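Local structure of proline dipeptidase (Streptococcus pneumoniae, 3PN9) at residues A[98-103]-A[122-127]; A[34-39]-A[64-69]; A[8-13]-A[129-134]. The protein is the creatinase/prolidase-type N-terminal domain of a proline dipeptidase, an enzyme that hydrolyses Xaa-Pro dipeptides. All blocks are in the same frame, centred on the assembly; numbering follows the deposited sequence.

Contact 1: residues A[98-103]-A[122-127]; sequences KRVAVE and AEFDNL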
loop_
_atom_site.group_PDB
_atom_site.type_symbol
_atom_site.label_atom_id
_atom_site.label_comp_id
_atom_site.label_asym_id
_atom_site.label_seq_id
_atom_site.Cartn_x
_atom_site.Cartn_y
_atom_site.Cartn_z
ATOM N N LYS A 98 4.641 -17.891 -4.676
ATOM C CA LYS A 98 4.682 -17.692 -6.129
ATOM C C LYS A 98 5.671 -16.673 -6.573
ATOM O O LYS A 98 6.149 -16.708 -7.731
ATOM C CB LYS A 98 3.331 -17.171 -6.567
ATOM C CG LYS A 98 2.285 -18.243 -6.295
ATOM C CD LYS A 98 0.936 -17.759 -6.917
ATOM C CE LYS A 98 0.003 -17.435 -5.818
ATOM N NZ LYS A 98 -1.278 -18.109 -6.265
ATOM N N ARG A 99 5.978 -15.703 -5.680
ATOM C CA ARG A 99 6.867 -14.595 -6.113
ATOM C C ARG A 99 7.796 -14.290 -4.991
ATOM O O ARG A 99 7.346 -14.014 -3.836
ATOM C CB ARG A 99 6.005 -13.355 -6.518
ATOM C CG ARG A 99 5.137 -13.629 -7.829
ATOM C CD ARG A 99 4.254 -12.444 -8.378
ATOM N NE ARG A 99 4.855 -11.156 -8.024
ATOM C CZ ARG A 99 5.970 -10.653 -8.563
ATOM N NH1 ARG A 99 6.593 -11.298 -9.561
ATOM N NH2 ARG A 99 6.453 -9.477 -8.141
ATOM N N VAL A 100 9.065 -14.281 -5.306
ATOM C CA VAL A 100 10.087 -14.135 -4.271
ATOM C C VAL A 100 11.023 -13.021 -4.778
ATOM O O VAL A 100 11.329 -12.994 -5.954
ATOM C CB VAL A 100 10.875 -15.514 -4.204
ATOM C CG1 VAL A 100 12.169 -15.446 -3.329
ATOM C CG2 VAL A 100 9.858 -16.630 -3.614
ATOM N N ALA A 101 11.572 -12.187 -3.895
ATOM C CA ALA A 101 12.582 -11.234 -4.302
ATOM C C ALA A 101 13.885 -11.625 -3.654
ATOM O O ALA A 101 13.904 -11.922 -2.477
ATOM C CB ALA A 101 12.171 -9.712 -3.791
ATOM N N VAL A 102 14.968 -11.482 -4.409
ATOM C CA VAL A 102 16.301 -11.733 -3.893
ATOM C C VAL A 102 17.283 -10.688 -4.391
ATOM O O VAL A 102 16.991 -9.935 -5.326
ATOM C CB VAL A 102 16.821 -13.134 -4.445
ATOM C CG1 VAL A 102 15.958 -14.317 -3.851
ATOM C CG2 VAL A 102 16.875 -13.114 -6.015
ATOM N N GLU A 103 18.440 -10.577 -3.739
ATOM C CA GLU A 103 19.354 -9.515 -4.144
ATOM C C GLU A 103 20.217 -9.941 -5.300
ATOM O O GLU A 103 21.228 -10.656 -5.079
ATOM C CB GLU A 103 20.304 -9.103 -3.017
ATOM C CG GLU A 103 19.467 -8.654 -1.722
ATOM C CD GLU A 103 20.373 -8.430 -0.515
ATOM O OE1 GLU A 103 20.682 -9.364 0.280
ATOM O OE2 GLU A 103 20.885 -7.288 -0.345
ATOM N N ALA A 122 8.523 -20.637 -7.615
ATOM C CA ALA A 122 8.458 -19.138 -7.555
ATOM C C ALA A 122 9.099 -18.479 -8.786
ATOM O O ALA A 122 10.047 -19.019 -9.342
ATOM C CB ALA A 122 9.162 -18.641 -6.307
ATOM N N GLU A 123 8.633 -17.306 -9.180
ATOM C CA GLU A 123 9.465 -16.385 -10.027
ATOM C C GLU A 123 10.325 -15.579 -9.091
ATOM O O GLU A 123 9.872 -15.274 -7.914
ATOM C CB GLU A 123 8.653 -15.278 -10.727
ATOM C CG GLU A 123 7.269 -15.507 -11.198
ATOM C CD GLU A 123 6.713 -14.139 -11.834
ATOM O OE1 GLU A 123 7.310 -13.687 -12.886
ATOM O OE2 GLU A 123 5.762 -13.495 -11.261
ATOM N N PHE A 124 11.509 -15.183 -9.547
ATOM C CA PHE A 124 12.451 -14.418 -8.683
ATOM C C PHE A 124 12.585 -12.971 -9.181
ATOM O O PHE A 124 13.080 -12.753 -10.315
ATOM C CB PHE A 124 13.800 -15.110 -8.624
ATOM C CG PHE A 124 13.754 -16.393 -7.743
ATOM C CD1 PHE A 124 14.330 -16.408 -6.526
ATOM C CD2 PHE A 124 13.131 -17.553 -8.186
ATOM C CE1 PHE A 124 14.361 -17.609 -5.711
ATOM C CE2 PHE A 124 13.056 -18.733 -7.310
ATOM C CZ PHE A 124 13.700 -18.724 -6.090
ATOM N N ASP A 125 12.181 -11.988 -8.381
ATOM C CA ASP A 125 12.386 -10.578 -8.804
ATOM C C ASP A 125 13.661 -10.058 -8.076
ATOM O O ASP A 125 14.151 -10.667 -7.097
ATOM C CB ASP A 125 11.240 -9.735 -8.219
ATOM C CG ASP A 125 9.932 -9.746 -9.074
ATOM O OD1 ASP A 125 9.709 -10.688 -9.859
ATOM O OD2 ASP A 125 9.066 -8.824 -8.819
ATOM N N ASN A 126 14.133 -8.881 -8.456
ATOM C CA ASN A 126 15.356 -8.346 -7.874
ATOM C C ASN A 126 14.945 -7.390 -6.727
ATOM O O ASN A 126 14.283 -6.375 -6.980
ATOM C CB ASN A 126 16.089 -7.601 -8.995
ATOM C CG ASN A 126 17.438 -7.068 -8.559
ATOM O OD1 ASN A 126 17.888 -7.342 -7.472
ATOM N ND2 ASN A 126 18.108 -6.279 -9.428
ATOM N N LEU A 127 15.495 -7.572 -5.535
ATOM C CA LEU A 127 15.242 -6.721 -4.378
ATOM C C LEU A 127 16.324 -5.636 -4.279
ATOM O O LEU A 127 16.154 -4.709 -3.484
ATOM C CB LEU A 127 15.481 -7.630 -3.101
ATOM C CG LEU A 127 15.272 -7.046 -1.658
ATOM C CD1 LEU A 127 13.823 -6.592 -1.551
ATOM C CD2 LEU A 127 15.478 -8.192 -0.623
#

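Contact 2: residues A[34-39]-A[64-69]; sequences TGFYSD and VERASS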
loop_
_atom_site.group_PDB
_atom_site.type_symbol
_atom_site.label_atom_id
_atom_site.label_comp_id
_atom_site.label_asym_id
_atom_site.label_seq_id
_atom_site.Cartn_x
_atom_site.Cartn_y
_atom_site.Cartn_z
ATOM N N THR A 34 18.645 -5.030 10.381
ATOM C CA THR A 34 18.295 -5.647 11.697
ATOM C C THR A 34 19.248 -5.285 12.771
ATOM O O THR A 34 18.976 -5.563 13.899
ATOM C CB THR A 34 18.281 -7.228 11.681
ATOM O OG1 THR A 34 19.622 -7.631 11.436
ATOM C CG2 THR A 34 17.381 -7.743 10.554
ATOM N N GLY A 35 20.399 -4.734 12.430
ATOM C CA GLY A 35 21.456 -4.477 13.405
ATOM C C GLY A 35 22.210 -5.775 13.820
ATOM O O GLY A 35 23.097 -5.710 14.656
ATOM N N PHE A 36 21.970 -6.908 13.143
ATOM C CA PHE A 36 22.734 -8.144 13.398
ATOM C C PHE A 36 23.764 -8.308 12.290
ATOM O O PHE A 36 23.398 -8.441 11.097
ATOM C CB PHE A 36 21.824 -9.390 13.451
ATOM C CG PHE A 36 22.631 -10.679 13.644
ATOM C CD1 PHE A 36 23.214 -10.937 14.894
ATOM C CD2 PHE A 36 22.887 -11.534 12.564
ATOM C CE1 PHE A 36 24.011 -12.137 15.125
ATOM C CE2 PHE A 36 23.642 -12.712 12.725
ATOM C CZ PHE A 36 24.223 -13.006 14.013
ATOM N N TYR A 37 25.059 -8.244 12.641
ATOM C CA TYR A 37 26.126 -8.453 11.688
ATOM C C TYR A 37 26.836 -9.837 11.937
ATOM O O TYR A 37 27.299 -10.070 13.056
ATOM C CB TYR A 37 27.226 -7.350 11.766
ATOM C CG TYR A 37 28.213 -7.622 10.670
ATOM C CD1 TYR A 37 27.878 -7.455 9.343
ATOM C CD2 TYR A 37 29.459 -8.207 10.981
ATOM C CE1 TYR A 37 28.818 -7.818 8.308
ATOM C CE2 TYR A 37 30.378 -8.586 10.007
ATOM C CZ TYR A 37 30.052 -8.388 8.687
ATOM O OH TYR A 37 30.948 -8.804 7.752
ATOM N N SER A 38 27.036 -10.647 10.893
ATOM C CA SER A 38 27.874 -11.854 11.007
ATOM C C SER A 38 28.473 -12.173 9.659
ATOM O O SER A 38 27.769 -12.059 8.637
ATOM C CB SER A 38 26.962 -13.040 11.471
ATOM O OG SER A 38 27.762 -14.170 11.566
ATOM N N ASP A 39 29.739 -12.581 9.599
ATOM C CA ASP A 39 30.236 -13.046 8.338
ATOM C C ASP A 39 30.121 -14.586 8.391
ATOM O O ASP A 39 30.853 -15.173 9.092
ATOM C CB ASP A 39 31.699 -12.655 8.182
ATOM C CG ASP A 39 32.261 -13.134 6.862
ATOM O OD1 ASP A 39 31.551 -13.918 6.148
ATOM O OD2 ASP A 39 33.427 -12.775 6.606
ATOM N N VAL A 64 23.159 -18.509 16.728
ATOM C CA VAL A 64 21.745 -18.463 17.143
ATOM C C VAL A 64 21.609 -17.616 18.435
ATOM O O VAL A 64 20.738 -16.747 18.559
ATOM C CB VAL A 64 21.160 -19.880 17.410
ATOM C CG1 VAL A 64 19.808 -19.777 18.215
ATOM C CG2 VAL A 64 20.830 -20.599 16.103
ATOM N N GLU A 65 22.522 -17.816 19.393
ATOM C CA GLU A 65 22.354 -17.093 20.688
ATOM C C GLU A 65 22.467 -15.541 20.514
ATOM O O GLU A 65 21.664 -14.770 21.068
ATOM C CB GLU A 65 23.434 -17.564 21.666
ATOM C CG GLU A 65 23.113 -17.181 23.056
ATOM C CD GLU A 65 24.116 -17.739 24.081
ATOM O OE1 GLU A 65 25.332 -17.418 24.008
ATOM O OE2 GLU A 65 23.650 -18.486 24.986
ATOM N N ARG A 66 23.501 -15.102 19.788
ATOM C CA ARG A 66 23.733 -13.660 19.562
ATOM C C ARG A 66 22.608 -13.100 18.659
ATOM O O ARG A 66 22.046 -11.985 18.934
ATOM C CB ARG A 66 25.117 -13.373 19.031
ATOM C CG ARG A 66 25.387 -11.847 18.860
ATOM C CD ARG A 66 26.925 -11.651 18.612
ATOM N NE ARG A 66 27.340 -12.216 17.320
ATOM C CZ ARG A 66 27.269 -11.559 16.145
ATOM N NH1 ARG A 66 26.826 -10.286 16.111
ATOM N NH2 ARG A 66 27.688 -12.125 15.013
ATOM N N ALA A 67 22.222 -13.868 17.624
ATOM C CA ALA A 67 21.174 -13.386 16.777
ATOM C C ALA A 67 19.872 -13.229 17.604
ATOM O O ALA A 67 19.176 -12.226 17.463
ATOM C CB ALA A 67 20.981 -14.280 15.585
ATOM N N SER A 68 19.524 -14.231 18.419
ATOM C CA SER A 68 18.255 -14.194 19.177
ATOM C C SER A 68 18.219 -13.042 20.187
ATOM O O SER A 68 17.142 -12.549 20.459
ATOM C CB SER A 68 18.043 -15.517 19.976
ATOM O OG SER A 68 18.058 -16.564 19.052
ATOM N N SER A 69 19.372 -12.581 20.694
ATOM C CA SER A 69 19.337 -11.439 21.592
ATOM C C SER A 69 19.396 -10.149 20.827
ATOM O O SER A 69 19.051 -9.128 21.375
ATOM C CB SER A 69 20.387 -11.523 22.696
ATOM O OG SER A 69 21.613 -11.460 22.063
#

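Contact 3: residues A[8-13]-A[129-134]; sequences QQILTY and PRIQRM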
loop_
_atom_site.group_PDB
_atom_site.type_symbol
_atom_site.label_atom_id
_atom_site.label_comp_id
_atom_site.label_asym_id
_atom_site.label_seq_id
_atom_site.Cartn_x
_atom_site.Cartn_y
_atom_site.Cartn_z
ATOM N N GLN A 8 9.261 -2.431 8.287
ATOM C CA GLN A 8 7.912 -2.136 7.825
ATOM C C GLN A 8 7.882 -1.612 6.346
ATOM O O GLN A 8 6.939 -1.900 5.552
ATOM C CB GLN A 8 7.204 -1.147 8.786
ATOM C CG GLN A 8 5.686 -0.993 8.386
ATOM C CD GLN A 8 4.839 -0.109 9.352
ATOM O OE1 GLN A 8 3.696 0.313 8.995
ATOM N NE2 GLN A 8 5.443 0.300 10.436
ATOM N N GLN A 9 8.929 -0.883 5.930
ATOM C CA GLN A 9 8.996 -0.453 4.516
ATOM C C GLN A 9 9.098 -1.693 3.629
ATOM O O GLN A 9 8.528 -1.707 2.543
ATOM C CB GLN A 9 10.304 0.301 4.291
ATOM C CG GLN A 9 10.153 1.812 4.795
ATOM C CD GLN A 9 11.379 2.650 4.370
ATOM O OE1 GLN A 9 11.668 2.775 3.138
ATOM N NE2 GLN A 9 12.135 3.148 5.361
ATOM N N ILE A 10 9.882 -2.725 4.026
ATOM C CA ILE A 10 9.878 -3.927 3.140
ATOM C C ILE A 10 8.524 -4.586 3.179
ATOM O O ILE A 10 8.033 -5.020 2.115
ATOM C CB ILE A 10 10.978 -4.925 3.637
ATOM C CG1 ILE A 10 12.350 -4.291 3.303
ATOM C CG2 ILE A 10 10.788 -6.334 2.885
ATOM C CD1 ILE A 10 13.494 -4.999 3.898
ATOM N N LEU A 11 7.856 -4.632 4.355
ATOM C CA LEU A 11 6.466 -5.232 4.307
ATOM C C LEU A 11 5.571 -4.517 3.352
ATOM O O LEU A 11 4.687 -5.123 2.670
ATOM C CB LEU A 11 5.791 -5.253 5.743
ATOM C CG LEU A 11 6.564 -6.112 6.775
ATOM C CD1 LEU A 11 5.981 -5.959 8.287
ATOM C CD2 LEU A 11 6.426 -7.577 6.363
ATOM N N THR A 12 5.673 -3.190 3.371
ATOM C CA THR A 12 4.787 -2.401 2.513
ATOM C C THR A 12 5.103 -2.726 1.061
ATOM O O THR A 12 4.210 -2.801 0.176
ATOM C CB THR A 12 5.059 -0.852 2.827
ATOM O OG1 THR A 12 4.702 -0.634 4.211
ATOM C CG2 THR A 12 4.238 0.049 1.986
ATOM N N TYR A 13 6.397 -2.818 0.760
ATOM C CA TYR A 13 6.855 -3.103 -0.607
ATOM C C TYR A 13 6.387 -4.520 -1.093
ATOM O O TYR A 13 5.962 -4.671 -2.255
ATOM C CB TYR A 13 8.397 -3.055 -0.591
ATOM C CG TYR A 13 9.105 -3.504 -1.856
ATOM C CD1 TYR A 13 9.081 -2.599 -2.930
ATOM C CD2 TYR A 13 9.786 -4.741 -1.991
ATOM C CE1 TYR A 13 9.663 -2.842 -4.077
ATOM C CE2 TYR A 13 10.460 -5.026 -3.259
ATOM C CZ TYR A 13 10.353 -4.053 -4.267
ATOM O OH TYR A 13 10.923 -3.990 -5.581
ATOM N N PRO A 129 17.510 -2.987 -5.975
ATOM C CA PRO A 129 17.232 -1.516 -6.220
ATOM C C PRO A 129 16.335 -1.021 -5.111
ATOM O O PRO A 129 16.507 0.104 -4.666
ATOM C CB PRO A 129 16.421 -1.525 -7.544
ATOM C CG PRO A 129 17.127 -2.758 -8.401
ATOM C CD PRO A 129 17.177 -3.839 -7.176
ATOM N N ARG A 130 15.391 -1.836 -4.608
ATOM C CA ARG A 130 14.544 -1.328 -3.513
ATOM C C ARG A 130 15.360 -0.978 -2.285
ATOM O O ARG A 130 15.072 0.028 -1.582
ATOM C CB ARG A 130 13.368 -2.296 -3.139
ATOM C CG ARG A 130 12.551 -1.746 -1.943
ATOM C CD ARG A 130 11.684 -0.458 -2.453
ATOM N NE ARG A 130 10.900 0.111 -1.362
ATOM C CZ ARG A 130 11.348 0.992 -0.446
ATOM N NH1 ARG A 130 12.595 1.437 -0.488
ATOM N NH2 ARG A 130 10.513 1.523 0.484
ATOM N N ILE A 131 16.338 -1.806 -1.943
ATOM C CA ILE A 131 17.134 -1.544 -0.771
ATOM C C ILE A 131 18.087 -0.318 -1.078
ATOM O O ILE A 131 18.359 0.469 -0.187
ATOM C CB ILE A 131 18.117 -2.794 -0.478
ATOM C CG1 ILE A 131 17.346 -4.113 -0.159
ATOM C CG2 ILE A 131 19.309 -2.474 0.562
ATOM C CD1 ILE A 131 16.415 -3.983 0.894
ATOM N N GLN A 132 18.664 -0.239 -2.258
ATOM C CA GLN A 132 19.460 0.958 -2.574
ATOM C C GLN A 132 18.587 2.269 -2.407
ATOM O O GLN A 132 19.095 3.252 -1.956
ATOM C CB GLN A 132 19.969 0.949 -4.032
ATOM C CG GLN A 132 21.021 -0.229 -4.137
ATOM C CD GLN A 132 21.459 -0.413 -5.589
ATOM O OE1 GLN A 132 20.665 -0.427 -6.497
ATOM N NE2 GLN A 132 22.742 -0.641 -5.767
ATOM N N ARG A 133 17.329 2.231 -2.816
ATOM C CA ARG A 133 16.397 3.380 -2.630
ATOM C C ARG A 133 16.178 3.661 -1.175
ATOM O O ARG A 133 16.194 4.842 -0.690
ATOM C CB ARG A 133 15.029 3.061 -3.417
ATOM C CG ARG A 133 14.047 4.253 -3.493
ATOM C CD ARG A 133 12.548 3.803 -3.871
ATOM N NE ARG A 133 12.590 2.743 -4.864
ATOM C CZ ARG A 133 11.600 1.862 -5.062
ATOM N NH1 ARG A 133 10.400 1.900 -4.336
ATOM N NH2 ARG A 133 11.833 0.918 -5.954
HETATM N N MSE A 134 16.103 2.588 -0.352
HETATM C CA MSE A 134 15.850 2.831 1.033
HETATM C C MSE A 134 16.997 3.592 1.726
HETATM O O MSE A 134 16.794 4.365 2.738
HETATM C CB MSE A 134 15.705 1.415 1.756
HETATM C CG MSE A 134 15.149 1.616 3.054
HETATM SE SE MSE A 134 14.662 -0.317 3.771
HETATM C CE MSE A 134 13.842 -1.006 2.331
HETATM O O HOH W 1 12.660 3.871 1.035
HETATM O O HOH W 2 7.955 0.382 0.671
HETATM O O HOH W 3 14.471 4.706 4.411
HETATM O O HOH W 4 13.918 -3.853 -6.046
HETATM O O HOH W 5 11.205 -1.709 -7.071
#

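Contact 1: residues A[98-103]-A[122-127]
Ala122 presses its CB on Val100 CG2, a tight carbon pair at 3.4 Å, just before the neighbouring parallel strands 99-102 and 123-126 pair in the mixed sheet. They are the two strands of a beta-alpha-beta unit whose crossover is helix 109-118. Glu123 N bonds to Lys98 O, and its carbonyl takes Val100 N. Its side chain runs alongside that of Arg99, and OE2 receives Arg99 NH1 at 2.9 Å from well above the carboxylate plane. On the other face of the sheet the Phe124 ring has Val102 CG1 at its edge and Val100 CB over one face; Tyr112 meets it edge-to-face. Asp125 returns to the Arg99 side. Its backbone links Val100 O to Val102 N, while its carboxylate is gripped end-on, Arg99 NH1 to Asp125 OD1 at 3.2 Å and Arg99 NH2 to Asp125 OD2 at 2.8 Å, completing a salt-bridge network with Glu123. One guanidinium thus ties together two acids that would probably repel each other; Glu17 O takes NH2 and Lys18 O takes NE. Asn126 OD1 caps Thr128 N where the next helix starts. The ladder ends with Leu127 N on Val102 O at 2.8 Å, nearly straight at 169°.

Contact 2: residues A[34-39]-A[64-69]
Phe36 and Arg66 lay two flat groups against each other with their planes 26° apart. The ring's CE1 sits over the centre of the guanidinium, 3.5 Å from Arg66 CZ, so a single ring carbon covers one face of the charged group. From the same helix, 64-70, Ala67 CB comes down on a face of the Phe36 ring as a CH-pi contact, 3.9 Å from the centroid and somewhat toward the rim. With CG swung opposite the backbone nitrogen (chi1 177°), the ring reaches from the loop after helix 27-34 to this helix, and Leu57 of strand 56-60 and Met45 also pack on it. The Arg66 chain bends at chi3 (67°), which turns its end toward Tyr37 O. Both terminal nitrogens bond to that one oxygen, NH2 at 2.9 Å and NH1 at 3.1 Å; the oxygen lies almost exactly in the guanidinium plane, and both donors approach from one face of the carbonyl. Just before the ring, Thr34 OG1 accepts from Phe36 N in an ST turn. Arg66 NH2 also makes a salt bridge to Glu63. A carbonyl at its edge, a carboxylate, and Phe36 CE1 over one face together fix the guanidinium's rotation, and the acid probably offsets much of its charge.

Contact 3: residues A[8-13]-A[129-134]
Gln9 OE1 is held by Arg130 NH2 at 3.2 Å and by a water at 2.6 Å that also accepts from Arg130 NH1, so a direct and a water-carried link join the same two groups. They lie on helices 6-17 and 128-134, whose segments run roughly antiparallel at 138° with axes 11.6 Å apart; this spacing is bridged by long side chains and water. Arg130 NH2 lies in the plane of the Gln9 amide, on a lone pair of OE1. A second water connects Gln9 O with Arg130 NH2, and a third connects Gln9 NE2 with Met134 O; NE2 itself is bonded to Met4 O.

Farther along, Arg130's aliphatic part runs over the Tyr13 ring, the two side chains passing in opposite directions. CG stands over the middle of the ring, 3.6 Å from its centroid, in a CH-pi contact, and Arg130 CD closes on Tyr13 CD1 at 3.4 Å. The Arg130 chain bends at chi2 (72°), carrying the guanidinium past the ring toward Gln9. Its plane is turned 84° from the phenol, so the ring meets the methylenes and not a stacked cation. Next to this, Met134, a selenomethionine, sets CE against Ile10 CG1, and Leu33 of helix 27-34 touches both side chains. Arg133 also pairs with Glu42 of the second subunit. Tyr13 OH closes the other end through two waters, one 2.9 Å from Arg130 N and the other 2.9 Å from Arg133 NH2.

In the fold
Contact 3 closes the longest loop, joining a helix near the start of the chain to its last helix, and the other two are nested within that loop in series, contact 2 first. Contacts 1 and 3 are neighbours, centres 14 Å apart: strand 123-126 runs on into helix 128-134, and Leu127 CD1 packs on Tyr13 CE2 at 4.1 Å. Contact 2 lies across the chain's centre from contact 1, their centres 24 Å apart, beside the sheet's other outermost strand, 75-78. Contacts 1 and 3 both touch the second subunit, and residues 8-13 also pack on Phe36 and Arg66 of the third, so sheet edge and helix pair contribute to the tetramer.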